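Local coordinates for putative polysaccharide binding proteins (DUF1812) (Bacteroides thetaiotaomicron VPI-5482, PDB 3GF8), which is a putative fimbrial assembly lipoprotein of the FimB/Mfa2 family, probably of the outer membrane, that may also bind polysaccharide, at residues 48-53 and 94-99; 41-46 and 77-82; 100-105 and 181-186. All blocks are in the same frame, centred on the assembly; numbering follows the deposited sequence.

Contact 1 of 3, residues 48-53 and 94-99; sequences GKYLFK and LTPGVS
Tyr50 and Ser99 share the shortest polar bond between the two segments, Tyr50 N to Ser99 O at 2.8 Å, nearly straight at the hydrogen. The carbonyl of Tyr50 turns to the same segment and takes Gly97 N at 2.9 Å from its O, so both backbone groups of Tyr50 are held. Pro96 CA lies close to that carbonyl too, in a CA-H...O contact. CG of Tyr50 is anti to the backbone N (chi1 180°). Its ring meets Leu94: Leu94 CB stands over the centre of one face, 3.6 Å from the ring centroid, a CH-pi contact, while Leu94 CD1 reaches CD1 of the ring. Phe52 N lies over the opposite face and Pro96 N meets the edge in plane, so the ring is sandwiched and bordered by atoms from both segments. A water spans the far end, 3.3 Å from Tyr50 OH and accepting from Leu94 N. The side chain of Lys49, bent at chi2, runs beside residues 97-99 and gives NZ to Val98 O at 3.3 Å. Residues 95-98 form a type II turn, with Gly97 at the positive phi that suits glycine. Thr95 O accepts from both Val98 N and Ser99 N, and Thr95 N binds Ser99 OG at 2.7 Å. At Leu51 and Phe52, which both face Val43, strand 50-57 carries a classic beta bulge. This surface contact therefore lays the loop between strands 89-91 and 105-108 against the start of strand 50-57, whose next neighbour is strand 38-44.

Contact 2 of 3, residues 41-46 and 77-82; sequences LYVFDK and YQFMAW
Phe79 packs against Val43 and Leu41 on one face of an antiparallel strand pair. Its CB lies 4.0 Å from Leu41 CD1 and also near Tyr42 O. Beyond it CG stands anti to the carbonyl carbon (chi1 -62°), and the ring runs beside Val43, the two side chains pointing the same way. Ring atom CD1 meets both methyls of Val43, and CE1 comes to 3.6 Å from Val43 CG1. On the other side of the ring CD2 faces Leu41 CD2, which sits above one face toward the rim. Leu16 and Val18 of strand 16-21 also touch Phe79, placing it in the interior. On the face of Tyr42 and Phe44, Met80, a selenomethionine described in one of its two conformers, packs against Tyr42. In this conformer CG occupies the crowded position between the backbone N and carbonyl carbon, and the chain bends twice more. SE then lies 3.8 Å from Tyr42 CB and oblique to the ring, a Met-aromatic contact, while CE stands over one face of Trp82, offset toward the rim. Four backbone bonds join the strands in two hydrogen-bonded pairs. Tyr42 N to Met80 O is 2.8 Å and the return bond, Met80 N to Tyr42 O, 3.1 Å. Phe44 and Gln78 exchange the other two. Strand 75-83 is flanked on its other edge by strand 124-133, whose Asn130 OD1 accepts from Gln78 NE2. This antiparallel pair, its Leu41, Phe79 and Ala81 packed on strand 16-21, is consistent with the transthyretin-like beta fold suggested by the family's clan.

Contact 3 of 3, residues 100-105 and 181-186; sequences TLTDLK and LGHDNS
His183 carries this contact, its ring standing against Leu101 and Thr102. Its CB points toward residues 100-105, and CG sits between the backbone N and the carbonyl carbon (chi1 71°). Leu101 CB lies over one face, offset toward the rim and 4.0 Å from the ring centroid, a CH-pi contact in which the two side chains cross at about a right angle. Leu101 CD1 and CD2 reach His183 CD2. Asp184 CB covers part of the opposite face. Thr102 runs alongside; its CG2, anti to the carbonyl carbon, comes to 3.8 Å from His183 CE1. His183 is the second residue of a type I beta turn from Gly182 to Asn185 that follows strand 180-182, and residues 101-103 form a short 3-10 segment leading into strand 105-108, the central strand of a three-stranded antiparallel sheet. No direct hydrogen bond crosses between the segments; waters do the joining. The main one lies in the plane of the imidazole, 2.9 Å from His183 ND1, accepts from His183 N, and donates to Leu104 O at 2.8 Å and, more distantly, to Thr102 O. An alanine at His183 would probably leave this water without its ring partner and open a gap beside Leu101 and Thr102. Overlapping the turn's end, Asp184 OD1 takes Ser186 N, an Asx turn, and also the hydroxyl of Ser186. Nearer strand 180-182, Lys105 CA makes a CA-H...O contact with Leu181 O.

In the fold
The three contacts lie on the same side of the chain's centre, with about 9 Å between the centres of contacts 1 and 2, about 11 Å between 2 and 3, and about 13 Å between 1 and 3. Strand 38-44 stands between strands 50-57 and 75-83, so contacts 1 and 2 meet directly: Val43 N and O probably bond to Phe52 O and Leu51 N. Along the chain their segments alternate, whereas contact 3 opens only after both have closed. The loop joining strands 89-91 and 105-108 supplies segments to contacts 1 and 3; its Leu101 and Leu104 pack on Phe44 and Met80 of contact 2. This loop thus packs against strands 50-57, 38-44 and 75-83 before leading into strand 105-108.

Contact 1 of 3, residues 48-53 and 94-99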
loop_
_atom_site.group_PDB
_atom_site.type_symbol
_atom_site.label_atom_id
_atom_site.label_comp_id
_atom_site.label_asym_id
_atom_site.label_seq_id
_atom_site.Cartn_x
_atom_site.Cartn_y
_atom_site.Cartn_z
ATOM N N GLY A 48 22.909 13.914 7.726
ATOM C CA GLY A 48 21.542 13.793 7.181
ATOM C C GLY A 48 21.310 14.493 5.836
ATOM O O GLY A 48 20.178 14.556 5.345
ATOM N N LYS A 49 22.387 15.001 5.246
ATOM C CA LYS A 49 22.367 15.620 3.923
ATOM C C LYS A 49 22.444 14.557 2.828
ATOM O O LYS A 49 23.217 13.624 2.895
ATOM C CB LYS A 49 23.540 16.586 3.735
ATOM C CG LYS A 49 23.611 17.727 4.749
ATOM C CD LYS A 49 22.614 18.820 4.443
ATOM C CE LYS A 49 22.798 19.996 5.375
ATOM N NZ LYS A 49 21.950 21.106 4.894
ATOM N N TYR A 50 21.633 14.755 1.814
ATOM C CA TYR A 50 21.553 13.885 0.673
ATOM C C TYR A 50 22.862 13.817 -0.062
ATOM O O TYR A 50 23.495 14.833 -0.295
ATOM C CB TYR A 50 20.507 14.459 -0.271
ATOM C CG TYR A 50 20.256 13.720 -1.529
ATOM C CD1 TYR A 50 19.664 12.478 -1.510
ATOM C CD2 TYR A 50 20.543 14.301 -2.773
ATOM C CE1 TYR A 50 19.372 11.822 -2.690
ATOM C CE2 TYR A 50 20.258 13.656 -3.942
ATOM C CZ TYR A 50 19.659 12.409 -3.891
ATOM O OH TYR A 50 19.339 11.741 -5.043
ATOM N N LEU A 51 23.230 12.610 -0.448
ATOM C CA LEU A 51 24.425 12.380 -1.249
ATOM C C LEU A 51 24.051 11.983 -2.671
ATOM O O LEU A 51 24.537 12.575 -3.628
ATOM C CB LEU A 51 25.285 11.302 -0.592
ATOM C CG LEU A 51 25.954 11.795 0.707
ATOM C CD1 LEU A 51 26.677 10.671 1.499
ATOM C CD2 LEU A 51 26.937 12.850 0.341
ATOM N N PHE A 52 23.188 10.977 -2.799
ATOM C CA PHE A 52 22.746 10.529 -4.115
ATOM C C PHE A 52 21.663 9.490 -4.003
ATOM O O PHE A 52 21.407 8.955 -2.909
ATOM C CB PHE A 52 23.903 9.938 -4.935
ATOM C CG PHE A 52 24.569 8.747 -4.306
ATOM C CD1 PHE A 52 24.096 7.461 -4.530
ATOM C CD2 PHE A 52 25.721 8.902 -3.540
ATOM C CE1 PHE A 52 24.743 6.356 -3.978
ATOM C CE2 PHE A 52 26.366 7.797 -2.990
ATOM C CZ PHE A 52 25.872 6.531 -3.200
ATOM N N LYS A 53 21.057 9.181 -5.140
ATOM C CA LYS A 53 20.169 8.016 -5.204
ATOM C C LYS A 53 20.703 7.088 -6.255
ATOM O O LYS A 53 21.529 7.501 -7.064
ATOM C CB LYS A 53 18.711 8.406 -5.469
ATOM C CG LYS A 53 18.435 9.153 -6.774
ATOM C CD LYS A 53 16.998 9.633 -6.796
ATOM C CE LYS A 53 16.567 10.233 -8.141
ATOM N NZ LYS A 53 16.602 9.182 -9.185
ATOM N N LEU A 94 16.067 15.886 -4.949
ATOM C CA LEU A 94 16.889 16.432 -3.882
ATOM C C LEU A 94 18.187 16.980 -4.464
ATOM O O LEU A 94 18.640 16.581 -5.539
ATOM C CB LEU A 94 17.170 15.330 -2.843
ATOM C CG LEU A 94 15.973 14.787 -2.038
ATOM C CD1 LEU A 94 16.481 13.987 -0.849
ATOM C CD2 LEU A 94 14.958 15.829 -1.558
ATOM N N THR A 95 18.804 17.881 -3.739
ATOM C CA THR A 95 20.084 18.435 -4.172
ATOM C C THR A 95 21.208 17.921 -3.268
ATOM O O THR A 95 21.138 18.089 -2.045
ATOM C CB THR A 95 20.045 19.966 -4.208
ATOM O OG1 THR A 95 19.035 20.378 -5.146
ATOM C CG2 THR A 95 21.404 20.522 -4.622
ATOM N N PRO A 96 22.211 17.258 -3.861
ATOM C CA PRO A 96 23.362 16.770 -3.089
ATOM C C PRO A 96 23.993 17.882 -2.235
ATOM O O PRO A 96 24.230 18.990 -2.719
ATOM C CB PRO A 96 24.336 16.264 -4.165
ATOM C CG PRO A 96 23.432 15.833 -5.284
ATOM C CD PRO A 96 22.290 16.848 -5.270
ATOM N N GLY A 97 24.170 17.595 -0.947
ATOM C CA GLY A 97 24.853 18.499 -0.036
ATOM C C GLY A 97 23.980 19.597 0.504
ATOM O O GLY A 97 24.443 20.402 1.328
ATOM N N VAL A 98 22.725 19.645 0.049
ATOM C CA VAL A 98 21.799 20.718 0.423
ATOM C C VAL A 98 20.546 20.090 1.058
ATOM O O VAL A 98 20.227 20.385 2.213
ATOM C CB VAL A 98 21.500 21.650 -0.774
ATOM C CG1 VAL A 98 20.455 22.712 -0.399
ATOM C CG2 VAL A 98 22.821 22.349 -1.267
ATOM N N SER A 99 19.896 19.165 0.359
ATOM C CA SER A 99 18.665 18.553 0.875
ATOM C C SER A 99 18.901 17.561 2.018
ATOM O O SER A 99 19.976 17.034 2.173
ATOM C CB SER A 99 17.923 17.844 -0.270
ATOM O OG SER A 99 17.833 18.700 -1.410
HETATM O O HOH W 1 16.392 13.043 -5.497
#

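Contact 2 of 3, residues 41-46 and 77-82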
loop_
_atom_site.group_PDB
_atom_site.type_symbol
_atom_site.label_atom_id
_atom_site.label_comp_id
_atom_site.label_asym_id
_atom_site.label_seq_id
_atom_site.Cartn_x
_atom_site.Cartn_y
_atom_site.Cartn_z
ATOM N N LEU A 41 17.575 3.421 -4.159
ATOM C CA LEU A 41 18.220 3.625 -2.853
ATOM C C LEU A 41 18.587 5.105 -2.710
ATOM O O LEU A 41 19.188 5.682 -3.605
ATOM C CB LEU A 41 19.495 2.775 -2.740
ATOM C CG LEU A 41 20.168 2.690 -1.358
ATOM C CD1 LEU A 41 19.418 1.764 -0.442
ATOM C CD2 LEU A 41 21.635 2.261 -1.474
ATOM N N TYR A 42 18.231 5.693 -1.579
ATOM C CA TYR A 42 18.597 7.066 -1.263
ATOM C C TYR A 42 19.698 7.014 -0.183
ATOM O O TYR A 42 19.544 6.304 0.819
ATOM C CB TYR A 42 17.328 7.819 -0.792
ATOM C CG TYR A 42 16.395 8.131 -1.945
ATOM C CD1 TYR A 42 15.603 7.149 -2.511
ATOM C CD2 TYR A 42 16.360 9.408 -2.518
ATOM C CE1 TYR A 42 14.782 7.424 -3.623
ATOM C CE2 TYR A 42 15.525 9.696 -3.595
ATOM C CZ TYR A 42 14.748 8.697 -4.149
ATOM O OH TYR A 42 13.931 8.986 -5.216
ATOM N N VAL A 43 20.785 7.757 -0.382
ATOM C CA VAL A 43 21.921 7.774 0.546
ATOM C C VAL A 43 22.152 9.173 1.106
ATOM O O VAL A 43 22.246 10.147 0.372
ATOM C CB VAL A 43 23.200 7.268 -0.111
ATOM C CG1 VAL A 43 24.388 7.320 0.895
ATOM C CG2 VAL A 43 23.005 5.855 -0.634
ATOM N N PHE A 44 22.203 9.258 2.427
ATOM C CA PHE A 44 22.386 10.496 3.142
ATOM C C PHE A 44 23.620 10.316 4.038
ATOM O O PHE A 44 23.950 9.205 4.430
ATOM C CB PHE A 44 21.149 10.783 3.998
ATOM C CG PHE A 44 19.896 11.005 3.202
ATOM C CD1 PHE A 44 19.105 9.939 2.820
ATOM C CD2 PHE A 44 19.509 12.288 2.827
ATOM C CE1 PHE A 44 17.942 10.151 2.068
ATOM C CE2 PHE A 44 18.356 12.501 2.089
ATOM C CZ PHE A 44 17.576 11.432 1.706
ATOM N N ASP A 45 24.272 11.410 4.386
ATOM C CA ASP A 45 25.522 11.346 5.153
ATOM C C ASP A 45 25.327 11.435 6.657
ATOM O O ASP A 45 24.195 11.368 7.142
ATOM C CB ASP A 45 26.453 12.454 4.683
ATOM C CG ASP A 45 25.981 13.862 5.087
ATOM O OD1 ASP A 45 25.140 14.059 6.006
ATOM O OD2 ASP A 45 26.482 14.774 4.437
ATOM N N LYS A 46 26.451 11.572 7.373
ATOM C CA LYS A 46 26.480 11.712 8.830
ATOM C C LYS A 46 25.488 12.794 9.260
ATOM O O LYS A 46 24.594 12.568 10.087
ATOM C CB LYS A 46 27.894 12.087 9.285
ATOM N N TYR A 77 26.435 6.740 7.191
ATOM C CA TYR A 77 25.366 7.127 6.279
ATOM C C TYR A 77 24.021 6.644 6.810
ATOM O O TYR A 77 23.970 5.764 7.658
ATOM C CB TYR A 77 25.594 6.481 4.906
ATOM C CG TYR A 77 26.949 6.767 4.336
ATOM C CD1 TYR A 77 27.207 7.948 3.642
ATOM C CD2 TYR A 77 27.990 5.870 4.510
ATOM C CE1 TYR A 77 28.476 8.209 3.126
ATOM C CE2 TYR A 77 29.229 6.106 3.992
ATOM C CZ TYR A 77 29.483 7.274 3.321
ATOM O OH TYR A 77 30.734 7.481 2.819
ATOM N N GLN A 78 22.943 7.222 6.300
ATOM C CA GLN A 78 21.641 6.579 6.381
ATOM C C GLN A 78 21.162 6.218 4.995
ATOM O O GLN A 78 21.360 6.984 4.060
ATOM C CB GLN A 78 20.641 7.463 7.062
ATOM C CG GLN A 78 21.031 7.773 8.473
ATOM C CD GLN A 78 19.968 8.533 9.199
ATOM O OE1 GLN A 78 19.669 9.674 8.865
ATOM N NE2 GLN A 78 19.394 7.906 10.222
ATOM N N PHE A 79 20.599 5.016 4.855
ATOM C CA PHE A 79 20.006 4.581 3.601
ATOM C C PHE A 79 18.533 4.366 3.835
ATOM O O PHE A 79 18.105 3.965 4.932
ATOM C CB PHE A 79 20.529 3.220 3.080
ATOM C CG PHE A 79 22.025 3.135 2.758
ATOM C CD1 PHE A 79 22.869 4.233 2.766
ATOM C CD2 PHE A 79 22.562 1.883 2.400
ATOM C CE1 PHE A 79 24.241 4.078 2.473
ATOM C CE2 PHE A 79 23.892 1.714 2.108
ATOM C CZ PHE A 79 24.752 2.823 2.130
HETATM N N MSE A 80 17.764 4.606 2.778
HETATM C CA MSE A 80 16.380 4.185 2.705
HETATM C C MSE A 80 16.084 3.950 1.235
HETATM O O MSE A 80 16.942 4.189 0.405
HETATM C CB MSE A 80 15.414 5.184 3.404
HETATM C CG MSE A 80 15.403 6.619 2.934
HETATM SE SE MSE A 80 14.388 6.884 1.343
HETATM C CE MSE A 80 12.588 6.317 1.909
ATOM N N ALA A 81 14.900 3.432 0.911
ATOM C CA ALA A 81 14.571 3.224 -0.480
ATOM C C ALA A 81 13.079 3.364 -0.760
ATOM O O ALA A 81 12.270 3.310 0.151
ATOM C CB ALA A 81 15.070 1.880 -0.951
ATOM N N TRP A 82 12.754 3.616 -2.036
ATOM C CA TRP A 82 11.412 3.409 -2.573
ATOM C C TRP A 82 11.576 2.402 -3.697
ATOM O O TRP A 82 12.516 2.480 -4.498
ATOM C CB TRP A 82 10.829 4.694 -3.142
ATOM C CG TRP A 82 10.373 5.681 -2.140
ATOM C CD1 TRP A 82 10.946 6.897 -1.863
ATOM C CD2 TRP A 82 9.227 5.569 -1.276
ATOM N NE1 TRP A 82 10.228 7.538 -0.876
ATOM C CE2 TRP A 82 9.170 6.750 -0.504
ATOM C CE3 TRP A 82 8.239 4.587 -1.091
ATOM C CZ2 TRP A 82 8.176 6.972 0.445
ATOM C CZ3 TRP A 82 7.253 4.805 -0.158
ATOM C CH2 TRP A 82 7.215 5.988 0.596
#

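Contact 3 of 3, residues 100-105 and 181-186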
loop_
_atom_site.group_PDB
_atom_site.type_symbol
_atom_site.label_atom_id
_atom_site.label_comp_id
_atom_site.label_asym_id
_atom_site.label_seq_id
_atom_site.Cartn_x
_atom_site.Cartn_y
_atom_site.Cartn_z
ATOM N N THR A 100 17.865 17.303 2.818
ATOM C CA THR A 100 17.905 16.300 3.879
ATOM C C THR A 100 16.677 15.388 3.755
ATOM O O THR A 100 15.802 15.651 2.907
ATOM C CB THR A 100 17.883 16.974 5.235
ATOM O OG1 THR A 100 16.618 17.615 5.411
ATOM C CG2 THR A 100 18.997 18.029 5.334
ATOM N N LEU A 101 16.621 14.339 4.589
ATOM C CA LEU A 101 15.543 13.337 4.564
ATOM C C LEU A 101 14.151 13.934 4.549
ATOM O O LEU A 101 13.315 13.485 3.799
ATOM C CB LEU A 101 15.619 12.383 5.774
ATOM C CG LEU A 101 16.393 11.069 5.616
ATOM C CD1 LEU A 101 16.503 10.409 6.973
ATOM C CD2 LEU A 101 15.728 10.123 4.616
ATOM N N THR A 102 13.911 14.952 5.369
ATOM C CA THR A 102 12.559 15.480 5.483
ATOM C C THR A 102 12.111 16.134 4.181
ATOM O O THR A 102 10.914 16.344 3.994
ATOM C CB THR A 102 12.430 16.452 6.666
ATOM O OG1 THR A 102 13.253 17.612 6.440
ATOM C CG2 THR A 102 12.857 15.766 8.015
ATOM N N ASP A 103 13.048 16.457 3.277
ATOM C CA ASP A 103 12.690 16.967 1.943
ATOM C C ASP A 103 12.121 15.915 0.993
ATOM O O ASP A 103 11.556 16.268 -0.061
ATOM C CB ASP A 103 13.905 17.577 1.235
ATOM C CG ASP A 103 14.389 18.861 1.893
ATOM O OD1 ASP A 103 13.554 19.620 2.404
ATOM O OD2 ASP A 103 15.614 19.109 1.907
ATOM N N LEU A 104 12.361 14.643 1.304
ATOM C CA LEU A 104 11.999 13.529 0.420
ATOM C C LEU A 104 10.535 13.146 0.651
ATOM O O LEU A 104 10.152 12.749 1.763
ATOM C CB LEU A 104 12.889 12.300 0.673
ATOM C CG LEU A 104 12.734 11.157 -0.334
ATOM C CD1 LEU A 104 13.102 11.680 -1.669
ATOM C CD2 LEU A 104 13.589 9.942 -0.004
ATOM N N LYS A 105 9.720 13.289 -0.391
ATOM C CA LYS A 105 8.301 13.015 -0.264
ATOM C C LYS A 105 7.850 12.353 -1.544
ATOM O O LYS A 105 8.370 12.651 -2.593
ATOM C CB LYS A 105 7.548 14.311 -0.067
ATOM C CG LYS A 105 8.089 15.162 1.073
ATOM C CD LYS A 105 7.283 16.414 1.246
ATOM C CE LYS A 105 7.713 17.116 2.499
ATOM N NZ LYS A 105 7.308 18.501 2.434
ATOM N N LEU A 181 3.389 10.555 1.064
ATOM C CA LEU A 181 4.183 9.813 2.042
ATOM C C LEU A 181 5.526 10.503 2.299
ATOM O O LEU A 181 6.233 10.849 1.382
ATOM C CB LEU A 181 4.396 8.372 1.573
ATOM C CG LEU A 181 3.099 7.603 1.291
ATOM C CD1 LEU A 181 3.380 6.220 0.790
ATOM C CD2 LEU A 181 2.174 7.629 2.550
ATOM N N GLY A 182 5.864 10.664 3.570
ATOM C CA GLY A 182 7.154 11.191 3.965
ATOM C C GLY A 182 8.253 10.153 3.914
ATOM O O GLY A 182 8.005 8.960 3.681
ATOM N N HIS A 183 9.478 10.608 4.165
ATOM C CA HIS A 183 10.675 9.731 4.146
ATOM C C HIS A 183 10.622 8.606 5.185
ATOM O O HIS A 183 11.369 7.613 5.079
ATOM C CB HIS A 183 11.924 10.565 4.451
ATOM C CG HIS A 183 11.983 11.006 5.872
ATOM N ND1 HIS A 183 11.313 12.126 6.330
ATOM C CD2 HIS A 183 12.567 10.440 6.949
ATOM C CE1 HIS A 183 11.524 12.248 7.628
ATOM N NE2 HIS A 183 12.276 11.234 8.027
ATOM N N ASP A 184 9.780 8.790 6.199
ATOM C CA ASP A 184 9.534 7.776 7.231
ATOM C C ASP A 184 8.284 6.906 6.960
ATOM O O ASP A 184 7.865 6.127 7.821
ATOM C CB ASP A 184 9.413 8.452 8.624
ATOM C CG ASP A 184 8.206 9.406 8.744
ATOM O OD1 ASP A 184 7.453 9.652 7.766
ATOM O OD2 ASP A 184 7.986 9.905 9.845
ATOM N N ASN A 185 7.704 7.039 5.767
ATOM C CA ASN A 185 6.494 6.308 5.334
ATOM C C ASN A 185 5.203 6.836 5.992
ATOM O O ASN A 185 4.160 6.214 5.881
ATOM C CB ASN A 185 6.645 4.779 5.535
ATOM C CG ASN A 185 5.836 3.948 4.516
ATOM O OD1 ASN A 185 5.627 4.361 3.374
ATOM N ND2 ASN A 185 5.386 2.779 4.935
ATOM N N SER A 186 5.256 7.986 6.660
ATOM C CA SER A 186 4.054 8.503 7.296
ATOM C C SER A 186 3.236 9.328 6.321
ATOM O O SER A 186 3.750 9.905 5.350
ATOM C CB SER A 186 4.401 9.334 8.537
ATOM O OG SER A 186 5.105 10.525 8.173
HETATM O O HOH W 2 9.616 13.487 4.431
HETATM O O HOH W 3 9.396 10.097 0.933
#